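Local coordinates for hypothetical 11.0 kDa protein (Sulfolobus virus 1, PDB 1TBX) that probably acts as a homodimeric winged-helix transcription factor of a fusellovirus, recognising a palindromic or pseudo-palindromic DNA target, at residues Lys57-Arg62 with Arg66-Glu71; Leu14-Asp19 with Ala34-Ser39. One frame throughout, in Å; residues are numbered along the deposited sequence.

Interaction 1 (Lys57-Arg62 with Arg66-Glu71); sequences KERQER and RLYLTE
Arg66 pairs with Arg59 through two backbone hydrogen bonds. Arg66 N reaches Arg59 O at 2.7 Å, and Arg59 N returns to Arg66 O at 2.9 Å. The Arg66 side chain leaves with CG anti to the carbonyl carbon and stays extended as far as NE. This carries the guanidinium along the neighbouring strand to its end. There NE donates to Glu61 O at 3.0 Å, and NH2 donates to Arg62 O at 3.1 Å. The Arg62 oxygen lies near the guanidinium plane and the Glu61 oxygen is tilted out of it. Both nitrogens stand well above the planes of the carbonyls they meet. Two successive backbone oxygens thus limit the rotation of the group, and NH1 adds a weak bond to Gly22 O.

Leu67 faces Glu58 in a non-hydrogen-bonded pair, and its CD2 lies against Glu58 CB at 3.7 Å. The carboxylate of Glu58 continues to Thr25, where OE1 bonds the hydroxyl. Strands 56-61 and 64-69 form the antiparallel beta hairpin that is the wing of this winged-helix domain.

Tyr68 pairs with Lys57 by backbone bonds in both directions. Its ring lies on the same face of the hairpin as Arg59, which covers one ring face in a cation-pi contact. Arg59 CZ is 4.0 Å from the centroid of the Tyr68 ring. It sits 9° off the ring normal. The guanidinium is nonetheless tilted 44° from the ring. A bend at chi3 (-117°) lets the Arg59 chain fold over the ring, with NH2 above it. Arg59 NH1 also makes a salt bridge to Glu61 OE2. The other carboxylate oxygen, OE1, faces Tyr68 OH, probably as its acceptor, though the modelled separation is doubtfully short. Beyond the strand, Thr70 sits at the N-cap position of helix 71-94, and its OG1 makes a weak hydrogen bond to Gly54 O.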
loop_
_atom_site.group_PDB
_atom_site.type_symbol
_atom_site.label_atom_id
_atom_site.label_comp_id
_atom_site.label_asym_id
_atom_site.label_seq_id
_atom_site.Cartn_x
_atom_site.Cartn_y
_atom_site.Cartn_z
ATOM N N LYS A 57 -15.037 4.269 -12.267
ATOM C CA LYS A 57 -15.823 5.045 -13.220
ATOM C C LYS A 57 -16.528 6.177 -12.488
ATOM O O LYS A 57 -17.008 5.988 -11.386
ATOM C CB LYS A 57 -16.818 4.157 -13.985
ATOM C CG LYS A 57 -16.261 3.635 -15.336
ATOM C CD LYS A 57 -16.910 2.293 -15.832
ATOM C CE LYS A 57 -16.253 1.752 -17.158
ATOM N NZ LYS A 57 -17.215 1.313 -18.253
ATOM N N GLU A 58 -16.563 7.365 -13.077
ATOM C CA GLU A 58 -17.344 8.427 -12.484
ATOM C C GLU A 58 -18.523 8.830 -13.366
ATOM O O GLU A 58 -18.307 9.246 -14.508
ATOM C CB GLU A 58 -16.475 9.644 -12.208
ATOM C CG GLU A 58 -17.231 10.805 -11.565
ATOM C CD GLU A 58 -16.291 11.901 -11.152
ATOM O OE1 GLU A 58 -16.329 12.313 -9.963
ATOM O OE2 GLU A 58 -15.491 12.317 -12.026
ATOM N N ARG A 59 -19.753 8.727 -12.838
ATOM C CA ARG A 59 -20.967 9.193 -13.548
ATOM C C ARG A 59 -21.686 10.346 -12.842
ATOM O O ARG A 59 -21.696 10.431 -11.606
ATOM C CB ARG A 59 -21.962 8.055 -13.769
ATOM C CG ARG A 59 -21.383 6.744 -14.343
ATOM C CD ARG A 59 -22.428 5.627 -14.518
ATOM N NE ARG A 59 -22.141 4.453 -13.692
ATOM C CZ ARG A 59 -23.018 3.477 -13.429
ATOM N NH1 ARG A 59 -24.256 3.520 -13.929
ATOM N NH2 ARG A 59 -22.650 2.436 -12.674
ATOM N N GLN A 60 -22.272 11.246 -13.632
ATOM C CA GLN A 60 -23.179 12.265 -13.099
ATOM C C GLN A 60 -24.594 11.647 -13.025
ATOM O O GLN A 60 -25.295 11.549 -14.010
ATOM C CB GLN A 60 -23.105 13.575 -13.909
ATOM C CG GLN A 60 -24.152 14.653 -13.569
ATOM C CD GLN A 60 -23.743 15.623 -12.442
ATOM O OE1 GLN A 60 -22.569 15.991 -12.281
ATOM N NE2 GLN A 60 -24.729 16.044 -11.667
ATOM N N GLU A 61 -24.964 11.185 -11.839
ATOM C CA GLU A 61 -26.234 10.530 -11.605
ATOM C C GLU A 61 -26.919 11.213 -10.427
ATOM O O GLU A 61 -26.242 11.644 -9.475
ATOM C CB GLU A 61 -26.005 9.071 -11.249
ATOM C CG GLU A 61 -26.066 8.115 -12.425
ATOM C CD GLU A 61 -25.598 6.720 -12.033
ATOM O OE1 GLU A 61 -25.579 6.375 -10.801
ATOM O OE2 GLU A 61 -25.235 5.971 -12.973
ATOM N N ARG A 62 -28.248 11.342 -10.516
ATOM C CA ARG A 62 -29.094 11.838 -9.420
ATOM C C ARG A 62 -28.553 13.174 -8.795
ATOM O O ARG A 62 -28.362 13.287 -7.567
ATOM C CB ARG A 62 -29.316 10.699 -8.387
ATOM C CG ARG A 62 -29.671 9.338 -9.019
ATOM C CD ARG A 62 -30.804 9.405 -10.083
ATOM N NE ARG A 62 -32.115 9.490 -9.428
ATOM C CZ ARG A 62 -33.198 10.140 -9.873
ATOM N NH1 ARG A 62 -33.217 10.802 -11.046
ATOM N NH2 ARG A 62 -34.295 10.107 -9.116
ATOM N N ARG A 66 -20.807 10.625 -9.081
ATOM C CA ARG A 66 -20.655 9.444 -8.224
ATOM C C ARG A 66 -19.653 8.483 -8.772
ATOM O O ARG A 66 -19.374 8.511 -9.961
ATOM C CB ARG A 66 -21.982 8.695 -8.067
ATOM C CG ARG A 66 -23.065 9.599 -7.536
ATOM C CD ARG A 66 -24.443 8.976 -7.452
ATOM N NE ARG A 66 -25.407 10.020 -7.128
ATOM C CZ ARG A 66 -25.518 10.667 -5.945
ATOM N NH1 ARG A 66 -24.762 10.380 -4.887
ATOM N NH2 ARG A 66 -26.439 11.605 -5.814
ATOM N N LEU A 67 -19.167 7.604 -7.897
ATOM C CA LEU A 67 -18.074 6.697 -8.194
ATOM C C LEU A 67 -18.477 5.235 -8.163
ATOM O O LEU A 67 -19.122 4.756 -7.206
ATOM C CB LEU A 67 -16.901 6.938 -7.226
ATOM C CG LEU A 67 -16.407 8.390 -7.298
ATOM C CD1 LEU A 67 -15.442 8.649 -6.194
ATOM C CD2 LEU A 67 -15.797 8.771 -8.682
ATOM N N TYR A 68 -18.094 4.514 -9.209
ATOM C CA TYR A 68 -18.326 3.081 -9.248
ATOM C C TYR A 68 -17.007 2.406 -9.453
ATOM O O TYR A 68 -16.018 3.031 -9.870
ATOM C CB TYR A 68 -19.378 2.717 -10.301
ATOM C CG TYR A 68 -20.667 3.474 -10.007
ATOM C CD1 TYR A 68 -20.771 4.827 -10.345
ATOM C CD2 TYR A 68 -21.732 2.877 -9.302
ATOM C CE1 TYR A 68 -21.903 5.570 -10.036
ATOM C CE2 TYR A 68 -22.882 3.612 -8.983
ATOM C CZ TYR A 68 -22.965 4.966 -9.366
ATOM O OH TYR A 68 -24.077 5.765 -9.099
ATOM N N LEU A 69 -16.980 1.133 -9.082
ATOM C CA LEU A 69 -15.789 0.327 -9.236
ATOM C C LEU A 69 -15.873 -0.365 -10.551
ATOM O O LEU A 69 -16.935 -0.540 -11.131
ATOM C CB LEU A 69 -15.644 -0.698 -8.127
ATOM C CG LEU A 69 -15.045 -0.146 -6.839
ATOM C CD1 LEU A 69 -15.148 -1.224 -5.769
ATOM C CD2 LEU A 69 -13.608 0.277 -7.053
ATOM N N THR A 70 -14.720 -0.754 -11.026
ATOM C CA THR A 70 -14.602 -1.363 -12.303
ATOM C C THR A 70 -14.418 -2.835 -11.981
ATOM O O THR A 70 -14.196 -3.178 -10.814
ATOM C CB THR A 70 -13.412 -0.693 -12.913
ATOM O OG1 THR A 70 -13.789 -0.168 -14.184
ATOM C CG2 THR A 70 -12.213 -1.625 -13.106
ATOM N N GLU A 71 -14.557 -3.712 -12.968
ATOM C CA GLU A 71 -14.232 -5.117 -12.767
ATOM C C GLU A 71 -12.861 -5.290 -12.089
ATOM O O GLU A 71 -12.765 -5.884 -11.003
ATOM C CB GLU A 71 -14.268 -5.812 -14.109
ATOM C CG GLU A 71 -15.653 -6.300 -14.472
ATOM C CD GLU A 71 -15.674 -7.789 -14.810
ATOM O OE1 GLU A 71 -14.800 -8.551 -14.317
ATOM O OE2 GLU A 71 -16.569 -8.203 -15.578
#

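Interaction 2 (Leu14-Asp19 with Ala34-Ser39); sequences LAYLYD and AEFPMS
Tyr16 points its hydroxyl into the corner between Glu35 and Phe36. These two residues lie in the link between helices 25-33 and 40-52, which form the helix-turn-helix of the domain. Tyr16 sits near the end of helix 9-17, so the contact ties the first helix to that turn. The tyrosine ring extends from the helix toward the turn, so that its far end, CE1, CE2, CZ and OH, meets Glu35 and Phe36.

Glu35 lies alongside the phenol oxygen. Its CG is anti to the carbonyl carbon (chi1 -61°), which puts CB and CG beside Tyr16 OH. The bend at chi2 (-119°) brings CD back to it. Glu35 CB and CD are each 3.3 Å from Tyr16 OH. The carboxylate plane is turned 66° from the tyrosine ring. OE1 lies 3.4 Å from Tyr16 OH, at an angle too poor for a hydrogen bond.

The Phe36 side chain crosses that of Tyr16 at about a right angle. The phenylalanine offers its edge: Tyr16 OH lies near its ring plane, 3.4 Å from CE1. The ring carbons meet as well, Tyr16 CE1 being 3.8 Å from Phe36 CE1. Leu28 and Val32 of helix 25-33 also pack on Tyr16, and Ile12 of helix 9-17 packs on Phe36. Lys81 of helix 71-94 makes a cation-pi contact with the Tyr16 ring.

The contact therefore rests on van der Waals packing. The phenol oxygen meets the aliphatic carbons and carboxylate carbon of Glu35 and the C-H edge of Phe36. The weakly positive edge hydrogens probably suit it.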
loop_
_atom_site.group_PDB
_atom_site.type_symbol
_atom_site.label_atom_id
_atom_site.label_comp_id
_atom_site.label_asym_id
_atom_site.label_seq_id
_atom_site.Cartn_x
_atom_site.Cartn_y
_atom_site.Cartn_z
ATOM N N LEU A 14 -9.081 3.871 -3.511
ATOM C CA LEU A 14 -9.623 2.639 -4.061
ATOM C C LEU A 14 -10.275 1.709 -3.003
ATOM O O LEU A 14 -11.403 1.225 -3.177
ATOM C CB LEU A 14 -8.519 1.906 -4.845
ATOM C CG LEU A 14 -9.052 0.881 -5.847
ATOM C CD1 LEU A 14 -10.093 1.559 -6.714
ATOM C CD2 LEU A 14 -7.920 0.232 -6.677
ATOM N N ALA A 15 -9.554 1.458 -1.914
ATOM C CA ALA A 15 -10.023 0.597 -0.835
ATOM C C ALA A 15 -11.329 1.124 -0.288
ATOM O O ALA A 15 -12.268 0.373 -0.084
ATOM C CB ALA A 15 -9.005 0.562 0.269
ATOM N N TYR A 16 -11.400 2.431 -0.072
ATOM C CA TYR A 16 -12.580 3.020 0.540
ATOM C C TYR A 16 -13.820 2.965 -0.340
ATOM O O TYR A 16 -14.961 2.943 0.157
ATOM C CB TYR A 16 -12.271 4.433 0.991
ATOM C CG TYR A 16 -11.652 4.375 2.349
ATOM C CD1 TYR A 16 -10.325 3.917 2.536
ATOM C CD2 TYR A 16 -12.414 4.696 3.483
ATOM C CE1 TYR A 16 -9.780 3.830 3.842
ATOM C CE2 TYR A 16 -11.883 4.622 4.781
ATOM C CZ TYR A 16 -10.584 4.197 4.959
ATOM O OH TYR A 16 -10.131 4.136 6.258
ATOM N N LEU A 17 -13.604 2.926 -1.647
ATOM C CA LEU A 17 -14.718 2.888 -2.574
ATOM C C LEU A 17 -15.428 1.523 -2.497
ATOM O O LEU A 17 -16.656 1.419 -2.687
ATOM C CB LEU A 17 -14.226 3.162 -3.990
ATOM C CG LEU A 17 -15.270 3.248 -5.085
ATOM C CD1 LEU A 17 -16.422 4.092 -4.593
ATOM C CD2 LEU A 17 -14.643 3.842 -6.313
ATOM N N TYR A 18 -14.645 0.484 -2.216
ATOM C CA TYR A 18 -15.214 -0.807 -2.146
ATOM C C TYR A 18 -16.335 -0.763 -1.135
ATOM O O TYR A 18 -16.191 -0.221 -0.043
ATOM C CB TYR A 18 -14.188 -1.886 -1.813
ATOM C CG TYR A 18 -14.831 -3.264 -1.903
ATOM C CD1 TYR A 18 -14.925 -3.932 -3.132
ATOM C CD2 TYR A 18 -15.391 -3.887 -0.765
ATOM C CE1 TYR A 18 -15.536 -5.200 -3.232
ATOM C CE2 TYR A 18 -15.978 -5.172 -0.849
ATOM C CZ TYR A 18 -16.066 -5.822 -2.091
ATOM O OH TYR A 18 -16.682 -7.084 -2.206
ATOM N N ASP A 19 -17.466 -1.326 -1.540
ATOM C CA ASP A 19 -18.662 -1.276 -0.748
ATOM C C ASP A 19 -19.319 0.105 -0.604
ATOM O O ASP A 19 -20.338 0.220 0.117
ATOM C CB ASP A 19 -18.355 -1.806 0.678
ATOM C CG ASP A 19 -18.955 -3.185 0.942
ATOM O OD1 ASP A 19 -19.931 -3.558 0.243
ATOM O OD2 ASP A 19 -18.493 -3.969 1.814
ATOM N N ALA A 34 -11.353 11.540 6.839
ATOM C CA ALA A 34 -11.689 11.218 8.235
ATOM C C ALA A 34 -10.783 10.147 8.854
ATOM O O ALA A 34 -10.750 10.026 10.070
ATOM C CB ALA A 34 -13.167 10.759 8.334
ATOM N N GLU A 35 -10.060 9.380 8.034
ATOM C CA GLU A 35 -9.226 8.286 8.529
ATOM C C GLU A 35 -7.777 8.393 8.106
ATOM O O GLU A 35 -6.891 8.011 8.838
ATOM C CB GLU A 35 -9.721 6.970 7.957
ATOM C CG GLU A 35 -11.140 6.626 8.329
ATOM C CD GLU A 35 -11.239 5.338 9.103
ATOM O OE1 GLU A 35 -10.197 4.824 9.565
ATOM O OE2 GLU A 35 -12.359 4.845 9.278
ATOM N N PHE A 36 -7.563 8.851 6.884
ATOM C CA PHE A 36 -6.260 9.026 6.308
ATOM C C PHE A 36 -6.181 10.428 5.726
ATOM O O PHE A 36 -6.320 10.589 4.509
ATOM C CB PHE A 36 -6.124 8.033 5.179
ATOM C CG PHE A 36 -5.914 6.657 5.646
ATOM C CD1 PHE A 36 -6.968 5.755 5.662
ATOM C CD2 PHE A 36 -4.653 6.249 6.101
ATOM C CE1 PHE A 36 -6.775 4.472 6.108
ATOM C CE2 PHE A 36 -4.456 4.976 6.556
ATOM C CZ PHE A 36 -5.525 4.069 6.558
ATOM N N PRO A 37 -5.965 11.449 6.557
ATOM C CA PRO A 37 -6.039 12.864 6.083
ATOM C C PRO A 37 -5.252 13.119 4.787
ATOM O O PRO A 37 -4.075 12.767 4.679
ATOM C CB PRO A 37 -5.398 13.658 7.211
ATOM C CG PRO A 37 -5.644 12.797 8.418
ATOM C CD PRO A 37 -5.591 11.350 7.977
HETATM N N MSE A 38 -5.921 13.651 3.779
HETATM C CA MSE A 38 -5.203 14.122 2.618
HETATM C C MSE A 38 -5.872 15.379 2.114
HETATM O O MSE A 38 -6.972 15.755 2.567
HETATM C CB MSE A 38 -5.094 13.042 1.555
HETATM C CG MSE A 38 -6.220 12.989 0.580
HETATM SE SE MSE A 38 -6.566 11.163 -0.043
HETATM C CE MSE A 38 -6.087 11.178 -1.874
ATOM N N SER A 39 -5.205 16.075 1.204
ATOM C CA SER A 39 -5.829 17.273 0.684
ATOM C C SER A 39 -6.759 16.858 -0.448
ATOM O O SER A 39 -6.715 15.681 -0.933
ATOM C CB SER A 39 -4.777 18.237 0.213
ATOM O OG SER A 39 -4.111 17.785 -0.946
#

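Interaction 2 comes first along the chain and closes before interaction 1 opens. Their centres lie about 16 Å apart within the same winged-helix domain. Interaction 2 is near the centre of the chain and joins helix 9-17 to the turn before helix 40-52. Interaction 1 is at the surface, in the hairpin of strands 56-61 and 64-69. The two meet mainly through Leu69, which packs on Leu14, Leu17 and Tyr18; Leu67 also touches Leu17. Helix 9-17 thus touches both the wing and the turn between helices 25-33 and 40-52, the two parts characteristic of a winged-helix DNA-binding domain.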